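PDB 3EC4: putative Acetyltransferase from the GNAT family from Novosphingobium aromaticivorans DSM 12444, which probably transfers an acyl group, such as acetyl, to an acceptor substrate. Local coordinates for residues L8-W13 with L64-P69; G28-L33 with A41-G46; I79-L84 with T220-G225; P83-I88 with F213-A218. All coordinates share one frame; numbering follows the deposited sequence. Where two conformers were deposited one is given.

Contact 1: L8-W13 with L64-P69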
# COMPACT_ATOMS: atom_id res chain seq x y z
N LEU A 8 4.10 6.84 -11.08
CA LEU A 8 4.60 6.25 -9.83
C LEU A 8 5.51 7.20 -9.03
O LEU A 8 5.89 6.88 -7.90
CB LEU A 8 5.31 4.95 -10.11
CG LEU A 8 4.54 3.77 -10.70
CD1 LEU A 8 5.53 2.61 -10.72
CD2 LEU A 8 3.33 3.46 -9.79
N ASP A 9 5.88 8.33 -9.59
CA ASP A 9 6.67 9.31 -8.81
C ASP A 9 5.85 9.96 -7.69
O ASP A 9 6.40 10.49 -6.73
CB ASP A 9 7.24 10.39 -9.70
CG ASP A 9 8.29 9.88 -10.64
OD1 ASP A 9 8.85 8.79 -10.45
OD2 ASP A 9 8.51 10.58 -11.63
N ARG A 10 4.55 10.01 -7.86
CA ARG A 10 3.69 10.56 -6.83
C ARG A 10 2.45 9.69 -6.71
O ARG A 10 1.39 10.04 -7.24
CB ARG A 10 3.31 12.00 -7.16
CG ARG A 10 4.48 12.99 -7.30
CD ARG A 10 3.98 14.44 -7.18
NE ARG A 10 3.53 14.64 -5.82
CZ ARG A 10 2.64 15.54 -5.40
NH1 ARG A 10 2.08 16.41 -6.23
NH2 ARG A 10 2.33 15.56 -4.11
N PRO A 11 2.60 8.50 -6.11
CA PRO A 11 1.53 7.48 -6.21
C PRO A 11 0.27 7.86 -5.44
O PRO A 11 -0.83 7.57 -5.90
CB PRO A 11 2.20 6.18 -5.71
CG PRO A 11 3.43 6.60 -5.02
CD PRO A 11 3.79 8.00 -5.41
N VAL A 12 0.41 8.59 -4.35
CA VAL A 12 -0.78 9.06 -3.60
C VAL A 12 -1.51 10.15 -4.38
O VAL A 12 -2.73 10.09 -4.57
CB VAL A 12 -0.38 9.60 -2.18
CG1 VAL A 12 -1.62 10.13 -1.46
CG2 VAL A 12 0.32 8.52 -1.39
N TRP A 13 -0.75 11.17 -4.78
CA TRP A 13 -1.29 12.27 -5.54
C TRP A 13 -2.00 11.76 -6.78
O TRP A 13 -3.18 12.07 -7.02
CB TRP A 13 -0.20 13.27 -5.87
CG TRP A 13 -0.66 14.49 -6.66
CD1 TRP A 13 -0.47 14.70 -7.98
CD2 TRP A 13 -1.32 15.66 -6.15
NE1 TRP A 13 -0.96 15.92 -8.35
CE2 TRP A 13 -1.51 16.53 -7.25
CE3 TRP A 13 -1.81 16.04 -4.90
CZ2 TRP A 13 -2.16 17.76 -7.14
CZ3 TRP A 13 -2.43 17.27 -4.78
CH2 TRP A 13 -2.62 18.11 -5.91
N LEU A 64 2.58 10.45 3.74
CA LEU A 64 2.91 10.90 2.39
C LEU A 64 3.96 9.98 1.76
O LEU A 64 4.87 9.51 2.43
CB LEU A 64 3.40 12.34 2.43
CG LEU A 64 2.49 13.34 3.15
CD1 LEU A 64 3.13 13.73 4.45
CD2 LEU A 64 2.20 14.57 2.26
N VAL A 65 3.81 9.75 0.47
CA VAL A 65 4.71 8.86 -0.32
C VAL A 65 5.15 9.71 -1.51
O VAL A 65 4.33 10.01 -2.40
CB VAL A 65 4.04 7.53 -0.75
CG1 VAL A 65 5.06 6.68 -1.50
CG2 VAL A 65 3.52 6.79 0.50
N GLU A 66 6.40 10.16 -1.45
CA GLU A 66 6.96 11.11 -2.41
C GLU A 66 8.38 10.73 -2.73
O GLU A 66 8.95 9.89 -2.04
CB GLU A 66 6.89 12.52 -1.87
CG GLU A 66 5.47 12.95 -1.46
CD GLU A 66 4.53 13.25 -2.63
OE1 GLU A 66 5.01 13.39 -3.77
OE2 GLU A 66 3.28 13.36 -2.42
N PRO A 67 8.98 11.34 -3.76
CA PRO A 67 10.40 10.99 -3.98
C PRO A 67 11.33 11.36 -2.78
O PRO A 67 12.15 10.55 -2.40
CB PRO A 67 10.74 11.74 -5.28
CG PRO A 67 9.44 11.86 -6.01
CD PRO A 67 8.44 12.17 -4.86
N GLU A 68 11.11 12.52 -2.15
CA GLU A 68 11.95 12.99 -1.06
C GLU A 68 11.15 13.14 0.25
O GLU A 68 9.92 13.20 0.21
CB GLU A 68 12.54 14.33 -1.47
CG GLU A 68 13.35 14.23 -2.75
CD GLU A 68 14.54 13.27 -2.63
OE1 GLU A 68 15.02 13.06 -1.49
OE2 GLU A 68 14.98 12.72 -3.68
N PRO A 69 11.85 13.24 1.41
CA PRO A 69 11.14 13.59 2.62
C PRO A 69 10.30 14.85 2.39
O PRO A 69 10.74 15.78 1.70
CB PRO A 69 12.28 13.92 3.60
CG PRO A 69 13.41 13.07 3.10
CD PRO A 69 13.30 13.11 1.65
O HOH W 1 2.24 11.08 -3.87
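Arg10 lays the side of its guanidinium along the Glu66 carboxylate, a bidentate side-on salt bridge that ties the N-cap residue of helix 11-17 to strand 61-66, an edge strand of the large mixed sheet of this GNAT-family protein. Arg10 NE meets Glu66 OE1 at 2.8 Å, on the syn lone pair, while Arg10 NH2 reaches Glu66 OE2 at 2.9 Å from above the carboxylate plane. The planes are turned 42° apart, so the grip is twisted rather than flat. A bend at chi3 of Arg10 (68°) and another at chi2 of Glu66 (-74°) bring the groups together. Trp13 CB sits over the centre of one guanidinium face, and Ala43 O takes a hydrogen bond from Arg10 NH2. Beside the ion pair the packing is apolar: Pro11 CG touches Val65 CG1 at 3.9 Å, and the Val12 and Val65 side chains cross at about a right angle, with Val12 CG2 3.9 Å from Val65 CB. Asp9 turns its carboxylate to Arg216, but its carbonyl oxygen is buried here without a polar partner, Pro67 CD lying 3.2 Å from Asp9 O. A water accepts from Trp13 N and lies 2.8 Å from Val65 O, one of several acceptors competing for its protons.

Contact 2: G28-L33 with A41-G46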
# COMPACT_ATOMS: atom_id res chain seq x y z
N GLY A 28 -9.34 20.85 -3.99
CA GLY A 28 -8.40 21.87 -4.42
C GLY A 28 -7.02 21.31 -4.57
O GLY A 28 -6.81 20.31 -5.27
N ASN A 29 -6.06 21.94 -3.90
CA ASN A 29 -4.68 21.50 -4.01
C ASN A 29 -4.25 20.51 -2.95
O ASN A 29 -3.05 20.24 -2.78
CB ASN A 29 -3.72 22.71 -3.96
CG ASN A 29 -3.51 23.34 -5.32
OD1 ASN A 29 -3.82 22.72 -6.36
ND2 ASN A 29 -2.97 24.55 -5.33
N LEU A 30 -5.23 19.93 -2.25
CA LEU A 30 -4.96 18.85 -1.31
C LEU A 30 -5.74 17.64 -1.73
O LEU A 30 -6.87 17.75 -2.20
CB LEU A 30 -5.34 19.26 0.13
CG LEU A 30 -4.49 20.41 0.72
CD1 LEU A 30 -5.02 20.85 2.09
CD2 LEU A 30 -2.99 20.10 0.80
N ARG A 31 -5.11 16.49 -1.59
CA ARG A 31 -5.78 15.21 -1.77
C ARG A 31 -5.58 14.36 -0.54
O ARG A 31 -4.45 14.22 -0.04
CB ARG A 31 -5.29 14.48 -3.03
CG ARG A 31 -5.62 15.28 -4.29
CD ARG A 31 -5.08 14.69 -5.57
NE ARG A 31 -5.28 15.67 -6.65
CZ ARG A 31 -4.75 15.59 -7.87
NH1 ARG A 31 -3.97 14.55 -8.20
NH2 ARG A 31 -5.00 16.54 -8.76
N ARG A 32 -6.68 13.80 -0.05
CA ARG A 32 -6.67 12.99 1.18
C ARG A 32 -7.48 11.74 0.98
O ARG A 32 -8.62 11.80 0.55
CB ARG A 32 -7.25 13.83 2.32
CG ARG A 32 -7.56 13.10 3.63
CD ARG A 32 -6.28 12.70 4.30
NE ARG A 32 -6.35 12.25 5.72
CZ ARG A 32 -6.41 10.96 6.10
NH1 ARG A 32 -6.52 9.95 5.22
NH2 ARG A 32 -6.37 10.67 7.40
N LEU A 33 -6.86 10.59 1.19
CA LEU A 33 -7.56 9.34 1.06
C LEU A 33 -8.65 9.31 2.15
O LEU A 33 -8.43 9.71 3.31
CB LEU A 33 -6.58 8.15 1.19
CG LEU A 33 -7.10 6.71 1.21
CD1 LEU A 33 -7.75 6.34 -0.09
CD2 LEU A 33 -5.95 5.77 1.62
N ALA A 41 -2.04 11.08 2.18
CA ALA A 41 -2.40 12.43 1.66
C ALA A 41 -1.27 12.97 0.80
O ALA A 41 -0.16 12.45 0.83
CB ALA A 41 -2.74 13.44 2.81
N ALA A 42 -1.58 14.00 0.02
CA ALA A 42 -0.60 14.62 -0.86
C ALA A 42 -1.05 16.05 -1.14
O ALA A 42 -2.26 16.37 -1.12
CB ALA A 42 -0.45 13.82 -2.17
N ALA A 43 -0.07 16.90 -1.42
CA ALA A 43 -0.31 18.33 -1.75
C ALA A 43 0.22 18.68 -3.14
O ALA A 43 1.21 18.10 -3.62
CB ALA A 43 0.35 19.24 -0.69
N ALA A 44 -0.40 19.66 -3.78
CA ALA A 44 0.12 20.17 -5.04
C ALA A 44 1.50 20.73 -4.75
O ALA A 44 1.74 21.22 -3.67
CB ALA A 44 -0.79 21.27 -5.63
N PRO A 45 2.41 20.68 -5.74
CA PRO A 45 3.67 21.39 -5.53
C PRO A 45 3.41 22.85 -5.15
O PRO A 45 2.57 23.51 -5.74
CB PRO A 45 4.35 21.31 -6.90
CG PRO A 45 3.72 20.18 -7.60
CD PRO A 45 2.30 20.13 -7.10
N GLY A 46 4.09 23.34 -4.13
CA GLY A 46 3.89 24.70 -3.63
C GLY A 46 2.80 24.87 -2.58
O GLY A 46 2.80 25.87 -1.86
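Strands 30-32 and 41-43 run antiparallel, 173° between directions and 4.8 Å between axes, as the two arms of a small beta hairpin. Arg31 and Ala42 form its hydrogen-bonded pair: Arg31 N gives a nearly straight bond to Ala42 O, 2.9 Å at 171°, and Ala42 N returns one to Arg31 O. Beyond the strand ends, Ala44 N donates to Asn29 O at 2.9 Å, in the carbonyl plane, and prolongs the pairing by one step. Small side chains on 41-43 let the larger ones opposite lie close. Leu30 CD2 rests on Ala43 CB at 3.8 Å, and Arg32, bent at chi2 (70°), brings its CD to 3.9 Å from Ala41 CB on that same face. At the open end the methyl of Ala44 presses against the amide of Asn29, Ala44 CB to Asn29 CG 3.4 Å. Arg31 stretches out on the other face and leads its guanidinium away from Ala42, where NH1 bonds to Trp13 O and the group makes a cation-pi contact with the indole. Helix 11-17 therefore covers the Arg31-Ala42 face through Val12 and Trp13, while strand 61-66 comes up to Ala41 and Ala42 with Ile62 and Glu66.

Contact 3: I79-L84 with T220-G225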
# COMPACT_ATOMS: atom_id res chain seq x y z
N ILE A 79 6.89 12.66 12.39
CA ILE A 79 6.87 11.54 13.38
C ILE A 79 7.82 10.42 12.91
O ILE A 79 8.61 9.90 13.70
CB ILE A 79 5.43 10.97 13.52
CG1 ILE A 79 4.45 12.04 14.07
CG2 ILE A 79 5.41 9.71 14.41
CD1 ILE A 79 3.01 11.55 14.20
N ARG A 80 7.72 10.07 11.64
CA ARG A 80 8.59 9.08 11.01
C ARG A 80 9.01 9.47 9.59
O ARG A 80 8.28 10.18 8.88
CB ARG A 80 7.89 7.72 10.93
CG ARG A 80 7.83 6.91 12.20
CD ARG A 80 6.97 5.69 12.03
NE ARG A 80 7.59 4.71 11.14
CZ ARG A 80 6.98 3.66 10.61
NH1 ARG A 80 5.70 3.41 10.84
NH2 ARG A 80 7.67 2.85 9.84
N VAL A 81 10.19 9.00 9.18
CA VAL A 81 10.66 9.10 7.80
C VAL A 81 11.30 7.78 7.38
O VAL A 81 12.31 7.38 7.93
CB VAL A 81 11.68 10.25 7.55
CG1 VAL A 81 11.80 10.51 6.02
CG2 VAL A 81 11.23 11.49 8.27
N ALA A 82 10.69 7.12 6.41
CA ALA A 82 11.03 5.78 6.01
C ALA A 82 11.52 5.73 4.54
O ALA A 82 10.74 5.91 3.63
CB ALA A 82 9.79 4.91 6.19
N PRO A 83 12.81 5.49 4.33
CA PRO A 83 13.29 5.25 2.99
C PRO A 83 12.65 3.99 2.41
O PRO A 83 12.64 2.91 3.04
CB PRO A 83 14.80 5.06 3.18
CG PRO A 83 15.08 5.82 4.49
CD PRO A 83 13.90 5.46 5.31
N LEU A 84 12.15 4.13 1.20
CA LEU A 84 11.54 3.01 0.45
C LEU A 84 12.29 2.69 -0.83
O LEU A 84 12.94 3.56 -1.43
CB LEU A 84 10.10 3.34 0.06
CG LEU A 84 9.19 3.82 1.17
CD1 LEU A 84 7.80 4.19 0.59
CD2 LEU A 84 9.09 2.77 2.32
N THR A 220 10.37 8.01 -0.50
CA THR A 220 10.31 8.28 0.93
C THR A 220 8.87 8.39 1.43
O THR A 220 8.07 9.17 0.87
CB THR A 220 11.02 9.58 1.27
OG1 THR A 220 12.33 9.56 0.69
CG2 THR A 220 11.12 9.80 2.78
N ALA A 221 8.58 7.63 2.48
CA ALA A 221 7.32 7.75 3.23
C ALA A 221 7.57 8.69 4.39
O ALA A 221 8.48 8.44 5.20
CB ALA A 221 6.88 6.38 3.75
N THR A 222 6.78 9.75 4.47
CA THR A 222 6.82 10.70 5.61
C THR A 222 5.50 10.64 6.42
O THR A 222 4.43 10.69 5.83
CB THR A 222 7.04 12.15 5.15
OG1 THR A 222 8.33 12.32 4.52
CG2 THR A 222 6.87 13.12 6.30
N LEU A 223 5.62 10.51 7.74
CA LEU A 223 4.50 10.55 8.66
C LEU A 223 4.52 11.88 9.41
O LEU A 223 5.46 12.19 10.18
CB LEU A 223 4.56 9.36 9.64
CG LEU A 223 3.38 9.29 10.61
CD1 LEU A 223 2.05 9.09 9.81
CD2 LEU A 223 3.66 8.13 11.59
N LEU A 224 3.49 12.69 9.14
CA LEU A 224 3.30 13.97 9.81
C LEU A 224 2.16 13.89 10.82
O LEU A 224 1.06 13.35 10.51
CB LEU A 224 2.99 15.11 8.80
CG LEU A 224 4.07 15.44 7.75
CD1 LEU A 224 3.52 16.56 6.82
CD2 LEU A 224 5.43 15.80 8.37
N GLY A 225 2.44 14.47 11.99
CA GLY A 225 1.44 14.77 13.03
C GLY A 225 1.32 16.27 13.30
O GLY A 225 1.96 17.09 12.65
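Leu223 O receives two backbone N-H groups from the strand across it: a short, straight bond from Ile79 N, 2.7 Å at 168°, and a weak one from Arg80 N at 3.4 Å. Both residues face Leu223, a classic beta bulge. Past it the antiparallel pairing is regular. Leu223 N donates to Arg80 O at 2.9 Å, approaching above the carbonyl plane, and Ala82 and Ala221 exchange two bonds, Ala82 N to Ala221 O being 2.8 Å.

On the face of Val81, Thr220 and Thr222, Val81 CG1 (in one of its two conformers) and Thr220 CG2, each anti to its backbone N, come to 3.4 Å, tighter than a usual methyl contact. On the other face Leu84 CD1 reaches Ala221 CB at 4.0 Å. The bulge turns Ile79 toward the partner strand: its side chain and that of Leu223 cross obliquely, Ile79 CG2 lying 3.7 Å from Leu223 CD2, and Ile79 CD1 settles against Gly225 N.

Further out, Pro67 O holds the Thr220 hydroxyl and Val70 N donates to that of Thr222, while Trp63 of strand 61-66 packs on Arg80, Ala221 and Leu223. An acetate, probably from the crystallisation liquor, lies about 4 Å from the Ile79 side chain. Strand 76-88 lies between 192-198 and 214-226 in the central mixed sheet of this GNAT-family protein, with 61-66 added at the edge.

Contact 4: P83-I88 with F213-A218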
# COMPACT_ATOMS: atom_id res chain seq x y z
N PRO A 83 12.81 5.49 4.33
CA PRO A 83 13.29 5.25 2.99
C PRO A 83 12.65 3.99 2.41
O PRO A 83 12.64 2.91 3.04
CB PRO A 83 14.80 5.06 3.18
CG PRO A 83 15.08 5.82 4.49
CD PRO A 83 13.90 5.46 5.31
N LEU A 84 12.15 4.13 1.20
CA LEU A 84 11.54 3.01 0.45
C LEU A 84 12.29 2.69 -0.83
O LEU A 84 12.94 3.56 -1.43
CB LEU A 84 10.10 3.34 0.06
CG LEU A 84 9.19 3.82 1.17
CD1 LEU A 84 7.80 4.19 0.59
CD2 LEU A 84 9.09 2.77 2.32
N LEU A 85 12.11 1.45 -1.30
CA LEU A 85 12.53 1.08 -2.65
C LEU A 85 11.23 0.78 -3.36
O LEU A 85 10.49 -0.11 -2.93
CB LEU A 85 13.46 -0.14 -2.65
CG LEU A 85 13.89 -0.61 -4.06
CD1 LEU A 85 14.71 0.45 -4.83
CD2 LEU A 85 14.61 -1.95 -4.03
N GLN A 86 10.95 1.54 -4.40
CA GLN A 86 9.78 1.24 -5.25
C GLN A 86 10.15 0.28 -6.36
O GLN A 86 11.16 0.47 -7.03
CB GLN A 86 9.22 2.55 -5.82
CG GLN A 86 7.93 2.36 -6.59
CD GLN A 86 7.52 3.66 -7.26
OE1 GLN A 86 7.98 3.96 -8.35
NE2 GLN A 86 6.69 4.45 -6.60
N MSE A 87 9.33 -0.76 -6.56
CA MSE A 87 9.59 -1.86 -7.50
C MSE A 87 8.43 -2.09 -8.46
O MSE A 87 7.30 -1.82 -8.11
CB MSE A 87 9.92 -3.17 -6.75
CG MSE A 87 10.97 -2.97 -5.72
SE MSE A 87 11.54 -4.55 -4.82
CE MSE A 87 12.67 -5.32 -6.20
N ILE A 88 8.74 -2.54 -9.67
CA ILE A 88 7.77 -2.72 -10.72
C ILE A 88 7.91 -4.10 -11.32
O ILE A 88 9.03 -4.59 -11.51
CB ILE A 88 7.89 -1.57 -11.78
CG1 ILE A 88 6.69 -1.51 -12.73
CG2 ILE A 88 9.18 -1.64 -12.55
CD1 ILE A 88 6.69 -0.19 -13.60
N PHE A 213 9.70 -8.60 -9.79
CA PHE A 213 9.79 -7.14 -9.55
C PHE A 213 11.22 -6.67 -9.70
O PHE A 213 12.15 -7.35 -9.30
CB PHE A 213 9.31 -6.72 -8.19
CG PHE A 213 7.83 -6.88 -8.00
CD1 PHE A 213 7.29 -8.12 -7.71
CD2 PHE A 213 6.98 -5.79 -8.15
CE1 PHE A 213 5.92 -8.25 -7.54
CE2 PHE A 213 5.61 -5.91 -7.95
CZ PHE A 213 5.09 -7.13 -7.65
N ARG A 214 11.39 -5.50 -10.29
CA ARG A 214 12.72 -4.90 -10.40
C ARG A 214 12.65 -3.54 -9.74
O ARG A 214 11.57 -2.93 -9.69
CB ARG A 214 13.14 -4.78 -11.87
CG ARG A 214 12.37 -3.74 -12.73
CD ARG A 214 12.70 -3.88 -14.24
NE ARG A 214 11.86 -3.00 -15.06
CZ ARG A 214 11.98 -1.68 -15.08
NH1 ARG A 214 12.92 -1.07 -14.41
NH2 ARG A 214 11.14 -0.95 -15.81
N ALA A 215 13.81 -3.08 -9.23
CA ALA A 215 13.94 -1.78 -8.63
C ALA A 215 13.63 -0.72 -9.65
O ALA A 215 14.18 -0.73 -10.76
CB ALA A 215 15.37 -1.58 -8.08
N ARG A 216 12.74 0.18 -9.30
CA ARG A 216 12.44 1.30 -10.16
C ARG A 216 13.15 2.56 -9.64
O ARG A 216 13.93 3.16 -10.37
CB ARG A 216 10.94 1.54 -10.25
CG ARG A 216 10.63 2.47 -11.39
CD ARG A 216 9.28 3.07 -11.34
NE ARG A 216 9.33 4.33 -12.05
CZ ARG A 216 9.19 5.55 -11.52
NH1 ARG A 216 8.92 5.76 -10.22
NH2 ARG A 216 9.29 6.58 -12.34
N ARG A 217 12.86 2.96 -8.40
CA ARG A 217 13.53 4.09 -7.81
C ARG A 217 13.33 4.11 -6.31
O ARG A 217 12.42 3.47 -5.76
CB ARG A 217 13.04 5.41 -8.41
CG ARG A 217 11.60 5.73 -8.13
CD ARG A 217 11.21 7.19 -8.48
NE ARG A 217 12.06 8.20 -7.88
CZ ARG A 217 12.10 9.47 -8.22
NH1 ARG A 217 11.30 9.97 -9.17
NH2 ARG A 217 12.94 10.26 -7.60
N ALA A 218 14.16 4.91 -5.66
CA ALA A 218 13.99 5.21 -4.25
C ALA A 218 12.84 6.19 -4.07
O ALA A 218 12.59 7.08 -4.92
CB ALA A 218 15.28 5.79 -3.65
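Gln86 and Arg216 lie side by side and pointing the same way at the tight heart of this antiparallel pairing. Gln86 OE1 takes Arg216 NH1 at 2.8 Å, close to the guanidinium plane, with the amide turned 31° from it. Both chains leave anti to their backbone N and stay extended, which brings their polar ends level. Their backbones are joined as well, by Arg216 N to Gln86 O at 2.8 Å. Arg217 N adds a weak bond to that same carbonyl, so two successive residues face Gln86 in a classic beta bulge, and the register shifts by one before Met87. Beyond it Ile88 and Arg214 exchange two bonds, with Ile88 N to Arg214 O at 2.9 Å.

Selenomethionine Met87 packs CB to CB with Phe213 at 3.9 Å and is covered by helix 202-210, whereas Phe213 turns its ring edge to the Met87-Ile88 peptide. Buried Ile88 sets CG2 over the centre of one guanidinium face of Arg214, itself exposed and tied in turn to Asp90. The solvent side belongs to Ala215 and Ala218, where Leu85 CD1 rests on the exposed Ala215, 3.9 Å from Ala215 CB.

Strand 192-198 flanks 76-88 along its other edge, and His196 NE2 bonds to Gln86 NE2. Asp9 OD1 bridges to both Arg216 NH2 and Arg217 NH1, so the bulge brings two positive groups to one carboxylate; their charge probably keeps Asp9 ionised, and Gln86 OE1, by bonding to Arg216 NH1, probably helps to orient that guanidinium toward Asp9.

Overall arrangement
Contacts 3 and 4 are successive lengths of one antiparallel pairing, strands 76-88 and 214-226, sharing Pro83 and Leu84, with centres about 16 Å apart. Contact 1 lies about 11 Å from contact 3 and 12 Å from contact 4, centre to centre. It meets the former through backbone bonds between 64-66 and 220-222, and the latter where Leu8 O accepts from Gln86 NE2. Contact 2 is the outlying hairpin, about 23 Å from contact 4 between centres and joined to contact 1 through Arg10 and Trp13. The N-terminal segment 8-13 therefore links hairpin and main sheet. The bound acetate near contact 3, probably from crystallisation, does not establish an active site.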